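Local atomic coordinates of tryptophan synthase alpha-subunit (Pyrococcus furiosus, PDB entry 1GEQ), a protein that cleaves indoleglycerol phosphate to indole and glyceraldehyde 3-phosphate, the alpha-subunit's share in the last step of tryptophan biosynthesis. Residues A68-I71 against V72-F75; T144-E147 against R148-V151. One frame throughout, in Å; residues are numbered along the deposited sequence.

Contact 1 (A68-I71 against V72-F75)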
loop_
_atom_site.group_PDB
_atom_site.type_symbol
_atom_site.label_atom_id
_atom_site.label_comp_id
_atom_site.label_asym_id
_atom_site.label_seq_id
_atom_site.Cartn_x
_atom_site.Cartn_y
_atom_site.Cartn_z
ATOM N N ALA A 68 -11.035 -9.690 -3.313
ATOM C CA ALA A 68 -10.218 -8.825 -2.477
ATOM C C ALA A 68 -10.954 -8.630 -1.161
ATOM O O ALA A 68 -10.360 -8.683 -0.088
ATOM C CB ALA A 68 -10.002 -7.481 -3.169
ATOM N N PHE A 69 -12.262 -8.410 -1.252
ATOM C CA PHE A 69 -13.074 -8.205 -0.065
ATOM C C PHE A 69 -13.151 -9.474 0.774
ATOM O O PHE A 69 -13.308 -9.409 1.988
ATOM C CB PHE A 69 -14.483 -7.738 -0.452
ATOM C CG PHE A 69 -14.510 -6.420 -1.184
ATOM C CD1 PHE A 69 -13.823 -5.315 -0.683
ATOM C CD2 PHE A 69 -15.237 -6.276 -2.366
ATOM C CE1 PHE A 69 -13.860 -4.084 -1.347
ATOM C CE2 PHE A 69 -15.281 -5.054 -3.037
ATOM C CZ PHE A 69 -14.590 -3.953 -2.526
ATOM N N TRP A 70 -13.034 -10.628 0.125
ATOM C CA TRP A 70 -13.075 -11.913 0.819
ATOM C C TRP A 70 -11.825 -12.047 1.681
ATOM O O TRP A 70 -11.891 -12.464 2.833
ATOM C CB TRP A 70 -13.116 -13.060 -0.196
ATOM C CG TRP A 70 -13.008 -14.429 0.428
ATOM C CD1 TRP A 70 -14.034 -15.206 0.885
ATOM C CD2 TRP A 70 -11.807 -15.164 0.690
ATOM N NE1 TRP A 70 -13.548 -16.377 1.415
ATOM C CE2 TRP A 70 -12.176 -16.375 1.309
ATOM C CE3 TRP A 70 -10.444 -14.907 0.464
ATOM C CZ2 TRP A 70 -11.242 -17.340 1.704
ATOM C CZ3 TRP A 70 -9.511 -15.863 0.857
ATOM C CH2 TRP A 70 -9.914 -17.061 1.474
ATOM N N ILE A 71 -10.683 -11.701 1.094
ATOM C CA ILE A 71 -9.401 -11.770 1.787
ATOM C C ILE A 71 -9.425 -10.947 3.068
ATOM O O ILE A 71 -9.059 -11.437 4.136
ATOM C CB ILE A 71 -8.260 -11.263 0.870
ATOM C CG1 ILE A 71 -8.042 -12.257 -0.276
ATOM C CG2 ILE A 71 -6.981 -11.080 1.670
ATOM C CD1 ILE A 71 -7.019 -11.805 -1.308
ATOM N N VAL A 72 -9.862 -9.697 2.954
ATOM C CA VAL A 72 -9.933 -8.803 4.102
ATOM C C VAL A 72 -10.921 -9.312 5.145
ATOM O O VAL A 72 -10.642 -9.283 6.343
ATOM C CB VAL A 72 -10.355 -7.377 3.676
ATOM C CG1 VAL A 72 -10.579 -6.508 4.909
ATOM C CG2 VAL A 72 -9.282 -6.764 2.785
ATOM N N LYS A 73 -12.081 -9.769 4.688
ATOM C CA LYS A 73 -13.093 -10.276 5.602
ATOM C C LYS A 73 -12.511 -11.418 6.428
ATOM O O LYS A 73 -12.610 -11.422 7.653
ATOM C CB LYS A 73 -14.306 -10.770 4.819
ATOM C CG LYS A 73 -15.550 -10.922 5.660
ATOM C CD LYS A 73 -16.571 -11.815 4.977
ATOM C CE LYS A 73 -16.082 -13.256 4.916
ATOM N NZ LYS A 73 -15.972 -13.759 3.520
ATOM N N GLU A 74 -11.895 -12.385 5.751
ATOM C CA GLU A 74 -11.296 -13.527 6.431
ATOM C C GLU A 74 -10.176 -13.111 7.366
ATOM O O GLU A 74 -10.031 -13.656 8.460
ATOM C CB GLU A 74 -10.762 -14.529 5.409
ATOM C CG GLU A 74 -11.851 -15.387 4.813
ATOM C CD GLU A 74 -12.494 -16.276 5.858
ATOM O OE1 GLU A 74 -13.734 -16.406 5.843
ATOM O OE2 GLU A 74 -11.753 -16.839 6.694
ATOM N N PHE A 75 -9.377 -12.146 6.930
ATOM C CA PHE A 75 -8.277 -11.655 7.738
ATOM C C PHE A 75 -8.817 -10.993 9.005
ATOM O O PHE A 75 -8.247 -11.140 10.085
ATOM C CB PHE A 75 -7.462 -10.643 6.936
ATOM C CG PHE A 75 -6.294 -10.077 7.687
ATOM C CD1 PHE A 75 -5.165 -10.850 7.935
ATOM C CD2 PHE A 75 -6.320 -8.767 8.141
ATOM C CE1 PHE A 75 -4.077 -10.319 8.632
ATOM C CE2 PHE A 75 -5.242 -8.227 8.836
ATOM C CZ PHE A 75 -4.120 -9.004 9.079
#
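Trp-70 and Glu-74, one helical turn apart, are joined twice: through the backbone and through their side chains. The amide N-H of Glu-74 donates a hydrogen bond to the carbonyl O of Trp-70, N to O 2.9 Å and nearly straight (171°). The same i to i+4 pattern satisfies the carbonyls of Ala-68, Phe-69 and Ile-71 with the amides of Val-72, Lys-73 and Phe-75; the longest is Val-72 N to Ala-68 O, 3.2 Å. CG of Glu-74 makes a CH-pi contact over one face of the indole, 3.9 Å from the centroid of the six-membered ring. Trp-70 has its CG anti to the backbone N (chi1 174°), which swings the indole out from the helix, one face turned to the chain of Glu-74. Lys-73 bends at its third and fourth torsions and brings NZ to 3.6 Å from CD1 of Trp-70, arriving obliquely. Lys-18 adds a cation-pi contact. This turn of helix 65-76 lies in the outer layer of the TIM barrel, Ile-71 and Val-72 packing on Leu-37 of strand 35-38. With these four carbonyl-amide pairs satisfied within the helix, aliphatic Glu-74 CG covers the indole while the carboxylate keeps a weak, long ion pair with Arg-77.

Contact 2 (T144-E147 against R148-V151)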
loop_
_atom_site.group_PDB
_atom_site.type_symbol
_atom_site.label_atom_id
_atom_site.label_comp_id
_atom_site.label_asym_id
_atom_site.label_seq_id
_atom_site.Cartn_x
_atom_site.Cartn_y
_atom_site.Cartn_z
ATOM N N THR A 144 6.639 16.105 -7.128
ATOM C CA THR A 144 5.528 16.789 -6.476
ATOM C C THR A 144 6.100 18.032 -5.782
ATOM O O THR A 144 6.990 17.917 -4.955
ATOM C CB THR A 144 4.870 15.893 -5.401
ATOM O OG1 THR A 144 4.348 14.704 -6.014
ATOM C CG2 THR A 144 3.750 16.655 -4.689
ATOM N N PRO A 145 5.612 19.240 -6.128
ATOM C CA PRO A 145 6.109 20.472 -5.501
ATOM C C PRO A 145 5.565 20.666 -4.080
ATOM O O PRO A 145 4.543 20.099 -3.717
ATOM C CB PRO A 145 5.617 21.562 -6.450
ATOM C CG PRO A 145 4.297 20.992 -6.932
ATOM C CD PRO A 145 4.663 19.542 -7.213
ATOM N N ASP A 146 6.249 21.486 -3.286
ATOM C CA ASP A 146 5.827 21.750 -1.911
ATOM C C ASP A 146 4.368 22.174 -1.817
ATOM O O ASP A 146 3.627 21.699 -0.949
ATOM C CB ASP A 146 6.685 22.852 -1.285
ATOM C CG ASP A 146 8.093 22.397 -0.984
ATOM O OD1 ASP A 146 8.346 21.176 -1.003
ATOM O OD2 ASP A 146 8.944 23.265 -0.716
ATOM N N GLU A 147 3.955 23.079 -2.698
ATOM C CA GLU A 147 2.587 23.567 -2.680
ATOM C C GLU A 147 1.579 22.441 -2.834
ATOM O O GLU A 147 0.546 22.439 -2.164
ATOM C CB GLU A 147 2.367 24.606 -3.779
ATOM C CG GLU A 147 3.491 25.628 -3.895
ATOM C CD GLU A 147 4.702 25.053 -4.599
ATOM O OE1 GLU A 147 4.580 24.724 -5.797
ATOM O OE2 GLU A 147 5.768 24.915 -3.962
ATOM N N ARG A 148 1.867 21.488 -3.716
ATOM C CA ARG A 148 0.953 20.373 -3.916
ATOM C C ARG A 148 0.991 19.402 -2.728
ATOM O O ARG A 148 -0.014 18.791 -2.398
ATOM C CB ARG A 148 1.280 19.623 -5.208
ATOM C CG ARG A 148 0.081 18.876 -5.789
ATOM C CD ARG A 148 0.468 17.919 -6.920
ATOM N NE ARG A 148 1.286 18.533 -7.965
ATOM C CZ ARG A 148 0.882 19.495 -8.790
ATOM N NH1 ARG A 148 -0.349 19.985 -8.704
ATOM N NH2 ARG A 148 1.712 19.964 -9.715
ATOM N N LEU A 149 2.156 19.245 -2.106
ATOM C CA LEU A 149 2.264 18.369 -0.939
ATOM C C LEU A 149 1.329 18.877 0.164
ATOM O O LEU A 149 0.712 18.090 0.881
ATOM C CB LEU A 149 3.705 18.339 -0.410
ATOM C CG LEU A 149 4.600 17.203 -0.923
ATOM C CD1 LEU A 149 6.028 17.420 -0.444
ATOM C CD2 LEU A 149 4.069 15.860 -0.434
ATOM N N LYS A 150 1.225 20.199 0.288
ATOM C CA LYS A 150 0.371 20.798 1.306
ATOM C C LYS A 150 -1.094 20.485 1.027
ATOM O O LYS A 150 -1.848 20.137 1.938
ATOM C CB LYS A 150 0.552 22.314 1.339
ATOM C CG LYS A 150 1.978 22.770 1.483
ATOM C CD LYS A 150 2.048 24.278 1.593
ATOM C CE LYS A 150 3.347 24.788 1.004
ATOM N NZ LYS A 150 4.534 24.099 1.587
ATOM N N VAL A 151 -1.498 20.621 -0.230
ATOM C CA VAL A 151 -2.880 20.340 -0.601
ATOM C C VAL A 151 -3.204 18.884 -0.315
ATOM O O VAL A 151 -4.241 18.564 0.271
ATOM C CB VAL A 151 -3.130 20.636 -2.095
ATOM C CG1 VAL A 151 -4.530 20.186 -2.488
ATOM C CG2 VAL A 151 -2.957 22.132 -2.357
#
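The flat guanidinium of Arg-148 meets the puckered ring of Pro-145 at a slant: CD of Pro-145 comes to 3.6 Å from NE of Arg-148, neither squarely over the guanidinium plane nor at its rim. CG of the proline reaches CB of Arg-148 at 3.7 Å. The arginine has its CG anti to the backbone N (chi1 -155°), and the bend at chi3 (-51°) turns NE and the guanidinium toward CG and CD of the proline ring. Pro-145 is the N-cap residue, and its carbonyl O accepts the amide N of Leu-149 at 3.0 Å, almost in line with the C=O, as well as a weak bond from Arg-148 N. A glycine here would remove ring atoms CG and CD, and would probably leave the guanidinium without the carbons it rests against and freer to turn. CG2 of Thr-144 touches both CB of Arg-148 and CG of Leu-149, each at 3.9 Å, while its OG1 is bonded to the carbonyl of Ala-141. One residue on, Lys-150 N bonds to Asp-146 O at 3.1 Å. The carboxylate of Asp-146 turns to a salt bridge with Arg-188, tying this first turn to helix 177-189, where Ile-189 also touches Lys-150. The contact thus opens helix 146-155, the crossover between barrel strands 135-140 and 159-163.

In the fold
Both contacts belong to the outer helical layer of the eight-stranded TIM barrel, on opposite sides of its centre, with their own centres 34 Å apart and nearest atoms about 25 Å apart. Contact 1 comes first along the chain, in helix 65-76, which packs against strand 35-38 and helices 18-28 and 97-107. Contact 2 follows in helix 146-155, between strands 135-140 and 159-163. The closed parallel sheet lies between them. The first is largely buried, and the side chain of Val-72 is about 11 Å from that of the active-site Glu-36; the second is more exposed and lies away from the annotated sites. The two turns thus belong to different sectors of the barrel, without direct contact.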